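Local coordinates for protein DNA polymerase sliding clamp 2 (PDB 3LX2) that forms a homotrimeric ring around DNA and probably serves as a moving platform that tethers DNA polymerase and other proteins during replication, at residues Ala134-Gly139 with Val218-Gly223; Ile226-Lys231 with Phe242-Arg247. All coordinates share one frame; numbering follows the deposited sequence.

Contact 1: residues Ala134-Gly139 with Val218-Gly223; sequences AVVLAG and VIIRFG
The flat groups meeting between V136 and V218 are peptide units, and they share two backbone hydrogen bonds: V136 N donates to V218 O and V218 N to V136 O, each at 3.0 Å. A134 and I220 form a second hydrogen-bonded pair, with A134 N to I220 O at 2.9 Å and I220 N to A134 O at 3.0 Å. The strand directions differ by 138°, a clear departure from strict antiparallel alignment. Between these two pairs stands the non-hydrogen-bonded pair V135–I219, where V135 CA adds a CH···O contact of 3.5 Å to V218 O.

A134, V136, V218 and I220 project from one face, V135 and I219 from the other. On the first face V136 and I220 cross at about a right angle, and I220 CD1 lies 3.6 Å from V136 CG1 and equally close to CG2. CG2 reaches over V218 because it sits between the backbone N and the carbonyl carbon (chi1 of V136 -59°). Past the N-cap residue L137, A138 CB meets V218 CG2 at 3.9 Å.

L141 of helix 138-151 packs over V136 and I220, and L212 touches A138 and V218; within the sheet strand 132-137 lies between strands 186-191 and 217-222.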
loop_
_atom_site.group_PDB
_atom_site.type_symbol
_atom_site.label_atom_id
_atom_site.label_comp_id
_atom_site.label_asym_id
_atom_site.label_seq_id
_atom_site.Cartn_x
_atom_site.Cartn_y
_atom_site.Cartn_z
ATOM N N ALA A 134 -19.987 -9.478 27.418
ATOM C CA ALA A 134 -19.960 -8.093 27.033
ATOM C C ALA A 134 -20.283 -7.968 25.580
ATOM O O ALA A 134 -20.237 -8.954 24.880
ATOM C CB ALA A 134 -18.626 -7.498 27.333
ATOM N N VAL A 135 -20.652 -6.772 25.138
ATOM C CA VAL A 135 -20.764 -6.481 23.713
ATOM C C VAL A 135 -19.869 -5.282 23.518
ATOM O O VAL A 135 -19.998 -4.278 24.227
ATOM C CB VAL A 135 -22.210 -6.091 23.236
ATOM C CG1 VAL A 135 -22.280 -6.078 21.707
ATOM C CG2 VAL A 135 -23.269 -7.052 23.790
ATOM N N VAL A 136 -18.969 -5.372 22.552
ATOM C CA VAL A 136 -17.987 -4.340 22.376
ATOM C C VAL A 136 -17.954 -4.103 20.919
ATOM O O VAL A 136 -18.447 -4.948 20.166
ATOM C CB VAL A 136 -16.587 -4.833 22.780
ATOM C CG1 VAL A 136 -16.564 -5.273 24.194
ATOM C CG2 VAL A 136 -16.188 -6.007 21.860
ATOM N N LEU A 137 -17.362 -2.991 20.517
ATOM C CA LEU A 137 -17.159 -2.674 19.112
ATOM C C LEU A 137 -15.858 -3.289 18.634
ATOM O O LEU A 137 -14.868 -3.301 19.373
ATOM C CB LEU A 137 -17.099 -1.164 18.910
ATOM C CG LEU A 137 -18.351 -0.259 18.929
ATOM C CD1 LEU A 137 -17.919 1.136 18.655
ATOM C CD2 LEU A 137 -19.366 -0.700 17.842
ATOM N N ALA A 138 -15.832 -3.757 17.394
ATOM C CA ALA A 138 -14.665 -4.484 16.867
ATOM C C ALA A 138 -13.384 -3.675 16.916
ATOM O O ALA A 138 -12.307 -4.227 17.220
ATOM C CB ALA A 138 -14.930 -4.977 15.438
ATOM N N GLY A 139 -13.524 -2.366 16.625
ATOM C CA GLY A 139 -12.421 -1.391 16.634
ATOM C C GLY A 139 -11.799 -1.261 18.006
ATOM O O GLY A 139 -10.593 -1.111 18.138
ATOM N N VAL A 218 -19.329 -7.163 18.427
ATOM C CA VAL A 218 -18.749 -8.424 18.757
ATOM C C VAL A 218 -19.191 -8.750 20.153
ATOM O O VAL A 218 -19.049 -7.946 21.050
ATOM C CB VAL A 218 -17.206 -8.360 18.838
ATOM C CG1 VAL A 218 -16.621 -9.740 19.317
ATOM C CG2 VAL A 218 -16.584 -7.841 17.515
ATOM N N ILE A 219 -19.651 -9.978 20.327
ATOM C CA ILE A 219 -20.060 -10.519 21.606
ATOM C C ILE A 219 -18.898 -11.305 22.233
ATOM O O ILE A 219 -18.266 -12.109 21.576
ATOM C CB ILE A 219 -21.298 -11.450 21.393
ATOM C CG1 ILE A 219 -22.491 -10.603 20.902
ATOM C CG2 ILE A 219 -21.577 -12.338 22.641
ATOM C CD1 ILE A 219 -23.810 -11.387 20.635
ATOM N N ILE A 220 -18.665 -11.073 23.521
ATOM C CA ILE A 220 -17.566 -11.689 24.263
ATOM C C ILE A 220 -18.099 -12.417 25.476
ATOM O O ILE A 220 -18.997 -11.916 26.110
ATOM C CB ILE A 220 -16.619 -10.630 24.774
ATOM C CG1 ILE A 220 -15.902 -9.955 23.629
ATOM C CG2 ILE A 220 -15.578 -11.243 25.711
ATOM C CD1 ILE A 220 -15.273 -8.651 24.082
ATOM N N ARG A 221 -17.562 -13.594 25.798
ATOM C CA ARG A 221 -17.906 -14.305 27.056
ATOM C C ARG A 221 -16.647 -14.962 27.587
ATOM O O ARG A 221 -15.856 -15.465 26.775
ATOM C CB ARG A 221 -18.985 -15.363 26.818
ATOM C CG ARG A 221 -20.376 -14.826 26.463
ATOM C CD ARG A 221 -21.400 -15.970 26.267
ATOM N NE ARG A 221 -22.792 -15.531 26.475
ATOM C CZ ARG A 221 -23.709 -15.350 25.509
ATOM N NH1 ARG A 221 -23.412 -15.575 24.216
ATOM N NH2 ARG A 221 -24.943 -14.954 25.842
ATOM N N PHE A 222 -16.411 -14.916 28.910
ATOM C CA PHE A 222 -15.204 -15.578 29.512
ATOM C C PHE A 222 -15.267 -15.971 31.000
ATOM O O PHE A 222 -16.329 -15.913 31.608
ATOM C CB PHE A 222 -13.890 -14.859 29.160
ATOM C CG PHE A 222 -13.808 -13.452 29.637
ATOM C CD1 PHE A 222 -14.407 -12.430 28.921
ATOM C CD2 PHE A 222 -13.100 -13.138 30.790
ATOM C CE1 PHE A 222 -14.325 -11.087 29.354
ATOM C CE2 PHE A 222 -13.010 -11.805 31.236
ATOM C CZ PHE A 222 -13.624 -10.783 30.516
ATOM N N GLY A 223 -14.141 -16.412 31.567
ATOM C CA GLY A 223 -14.041 -16.710 32.998
ATOM C C GLY A 223 -12.600 -17.036 33.327
ATOM O O GLY A 223 -11.696 -16.755 32.507
#

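Contact 2: residues Ile226-Lys231 with Phe242-Arg247; sequences IPLLLK and FLIAPR
L228 pairs with I244 and L230 with F242 through four backbone hydrogen bonds, the shortest from L228 N to I244 O at 2.7 Å, with the non-hydrogen-bonded pair L229–L243 between them, in an antiparallel hairpin whose strand directions differ by 157°.

On the face carrying L228, L230, F242 and I244, the side chains of L228 and I244 run side by side. I244 CD1 serves both leucines, touching L228 CD2 at 3.8 Å and L230 CG at 4.2 Å. The F242 ring turns off from strand 228-234, though L230 O stays at its edge, near the ring plane. On the other face L229 has CG anti to the backbone N, and chi1 171° with chi2 71° brings CD1 to 3.5 Å from F242 O and also against L243 CD2. L243 CA in turn approaches L228 O at 3.2 Å in a CH···O contact. Beyond the paired strands P246 lays its ring along the I226–P227 peptide, with CD 3.6 Å from P227 N.

P227, L243, A245 and P246 probably help form the hydrophobic site at which PCNA relatives receive partner peptides. On the face of L229 and L243, W130 touches both. On the other, L205 of helix 202-209 packs on L228, and I208 on L230, F242 and I244, while strands 217-222 and 47-54 flank the hairpin.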
loop_
_atom_site.group_PDB
_atom_site.type_symbol
_atom_site.label_atom_id
_atom_site.label_comp_id
_atom_site.label_asym_id
_atom_site.label_seq_id
_atom_site.Cartn_x
_atom_site.Cartn_y
_atom_site.Cartn_z
ATOM N N ILE A 226 -10.755 -20.521 31.314
ATOM C CA ILE A 226 -11.818 -21.177 30.517
ATOM C C ILE A 226 -11.905 -20.582 29.072
ATOM O O ILE A 226 -11.551 -19.413 28.861
ATOM C CB ILE A 226 -13.149 -21.209 31.344
ATOM C CG1 ILE A 226 -13.226 -22.539 32.111
ATOM C CG2 ILE A 226 -14.412 -20.988 30.508
ATOM C CD1 ILE A 226 -12.267 -22.679 33.337
ATOM N N PRO A 227 -12.292 -21.398 28.065
ATOM C CA PRO A 227 -12.242 -20.883 26.684
ATOM C C PRO A 227 -12.906 -19.510 26.528
ATOM O O PRO A 227 -13.902 -19.240 27.193
ATOM C CB PRO A 227 -12.996 -21.939 25.896
ATOM C CG PRO A 227 -12.876 -23.206 26.697
ATOM C CD PRO A 227 -12.508 -22.858 28.109
ATOM N N LEU A 228 -12.333 -18.623 25.717
ATOM C CA LEU A 228 -12.986 -17.327 25.421
ATOM C C LEU A 228 -13.951 -17.481 24.241
ATOM O O LEU A 228 -13.601 -18.116 23.257
ATOM C CB LEU A 228 -11.938 -16.279 25.047
ATOM C CG LEU A 228 -12.373 -15.010 24.274
ATOM C CD1 LEU A 228 -13.046 -13.998 25.200
ATOM C CD2 LEU A 228 -11.184 -14.333 23.553
ATOM N N LEU A 229 -15.136 -16.869 24.322
ATOM C CA LEU A 229 -16.033 -16.758 23.130
ATOM C C LEU A 229 -15.964 -15.382 22.472
ATOM O O LEU A 229 -16.029 -14.366 23.146
ATOM C CB LEU A 229 -17.491 -17.117 23.424
ATOM C CG LEU A 229 -18.498 -16.801 22.275
ATOM C CD1 LEU A 229 -18.348 -17.740 21.028
ATOM C CD2 LEU A 229 -20.000 -16.707 22.715
ATOM N N LEU A 230 -15.784 -15.364 21.161
ATOM C CA LEU A 230 -16.002 -14.161 20.378
ATOM C C LEU A 230 -16.952 -14.595 19.259
ATOM O O LEU A 230 -16.662 -15.535 18.477
ATOM C CB LEU A 230 -14.723 -13.625 19.749
ATOM C CG LEU A 230 -13.458 -13.250 20.516
ATOM C CD1 LEU A 230 -12.534 -12.564 19.565
ATOM C CD2 LEU A 230 -13.765 -12.313 21.663
ATOM N N LYS A 231 -18.081 -13.901 19.222
ATOM C CA LYS A 231 -19.174 -14.218 18.337
ATOM C C LYS A 231 -19.568 -12.975 17.534
ATOM O O LYS A 231 -19.714 -11.865 18.093
ATOM C CB LYS A 231 -20.348 -14.723 19.162
ATOM C CG LYS A 231 -21.694 -14.895 18.415
ATOM C CD LYS A 231 -22.641 -15.604 19.391
ATOM C CE LYS A 231 -24.033 -15.747 18.828
ATOM N NZ LYS A 231 -24.763 -16.843 19.532
ATOM N N PHE A 242 -16.117 -18.226 17.658
ATOM C CA PHE A 242 -14.839 -18.804 17.973
ATOM C C PHE A 242 -14.702 -19.067 19.490
ATOM O O PHE A 242 -14.989 -18.198 20.350
ATOM C CB PHE A 242 -13.718 -17.874 17.523
ATOM C CG PHE A 242 -13.636 -17.665 16.020
ATOM C CD1 PHE A 242 -12.902 -18.528 15.228
ATOM C CD2 PHE A 242 -14.270 -16.577 15.407
ATOM C CE1 PHE A 242 -12.785 -18.311 13.820
ATOM C CE2 PHE A 242 -14.163 -16.373 14.017
ATOM C CZ PHE A 242 -13.424 -17.253 13.222
ATOM N N LEU A 243 -14.303 -20.289 19.821
ATOM C CA LEU A 243 -13.830 -20.554 21.186
ATOM C C LEU A 243 -12.319 -20.602 21.169
ATOM O O LEU A 243 -11.718 -21.279 20.315
ATOM C CB LEU A 243 -14.419 -21.839 21.739
ATOM C CG LEU A 243 -15.939 -21.983 21.751
ATOM C CD1 LEU A 243 -16.290 -23.410 22.131
ATOM C CD2 LEU A 243 -16.647 -21.055 22.664
ATOM N N ILE A 244 -11.700 -19.835 22.060
ATOM C CA ILE A 244 -10.239 -19.799 22.110
ATOM C C ILE A 244 -9.782 -20.301 23.476
ATOM O O ILE A 244 -10.142 -19.726 24.515
ATOM C CB ILE A 244 -9.645 -18.402 21.926
ATOM C CG1 ILE A 244 -10.112 -17.755 20.619
ATOM C CG2 ILE A 244 -8.065 -18.485 21.941
ATOM C CD1 ILE A 244 -11.317 -16.862 20.764
ATOM N N ALA A 245 -8.998 -21.375 23.456
ATOM C CA ALA A 245 -8.490 -21.981 24.684
ATOM C C ALA A 245 -7.592 -21.010 25.461
ATOM O O ALA A 245 -6.840 -20.233 24.854
ATOM C CB ALA A 245 -7.756 -23.308 24.383
ATOM N N PRO A 246 -7.705 -21.027 26.806
ATOM C CA PRO A 246 -6.914 -20.165 27.680
ATOM C C PRO A 246 -5.455 -20.538 27.712
ATOM O O PRO A 246 -5.003 -21.371 26.968
ATOM C CB PRO A 246 -7.519 -20.398 29.059
ATOM C CG PRO A 246 -8.329 -21.660 28.937
ATOM C CD PRO A 246 -8.756 -21.754 27.536
ATOM N N ARG A 247 -4.717 -19.909 28.603
ATOM C CA ARG A 247 -3.277 -20.086 28.686
ATOM C C ARG A 247 -2.827 -20.210 30.120
ATOM O O ARG A 247 -3.676 -20.216 31.022
ATOM C CB ARG A 247 -2.590 -18.891 28.042
ATOM C CG ARG A 247 -2.393 -19.060 26.591
ATOM C CD ARG A 247 -1.207 -18.259 26.198
ATOM N NE ARG A 247 -0.962 -18.397 24.774
ATOM C CZ ARG A 247 -0.136 -17.629 24.076
ATOM N NH1 ARG A 247 0.543 -16.650 24.679
ATOM N NH2 ARG A 247 -0.005 -17.838 22.763
#

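Contacts 1 and 2 lie in one sheet, in series along the chain. Strands 217-222 and 228-234 are direct neighbours: R221 O to L229 N and I219 N to K231 O, both 2.9 Å, are probable hydrogen bonds. I220 CG1 packs on L230 CD2 at 3.7 Å, making the side-chain layers continuous on the helix-covered face. Contact 2 contributes residues to the probable partner-peptide site, while contact 1 lies about 11 Å away, centre to centre, nearer the 186-191 edge of the sheet. Beyond strand 238-244 the sheet continues to 47-54, so it spans both halves of the subunit. In PCNA rings helices line the DNA channel and sheets form the outer wall, consistent with this layering.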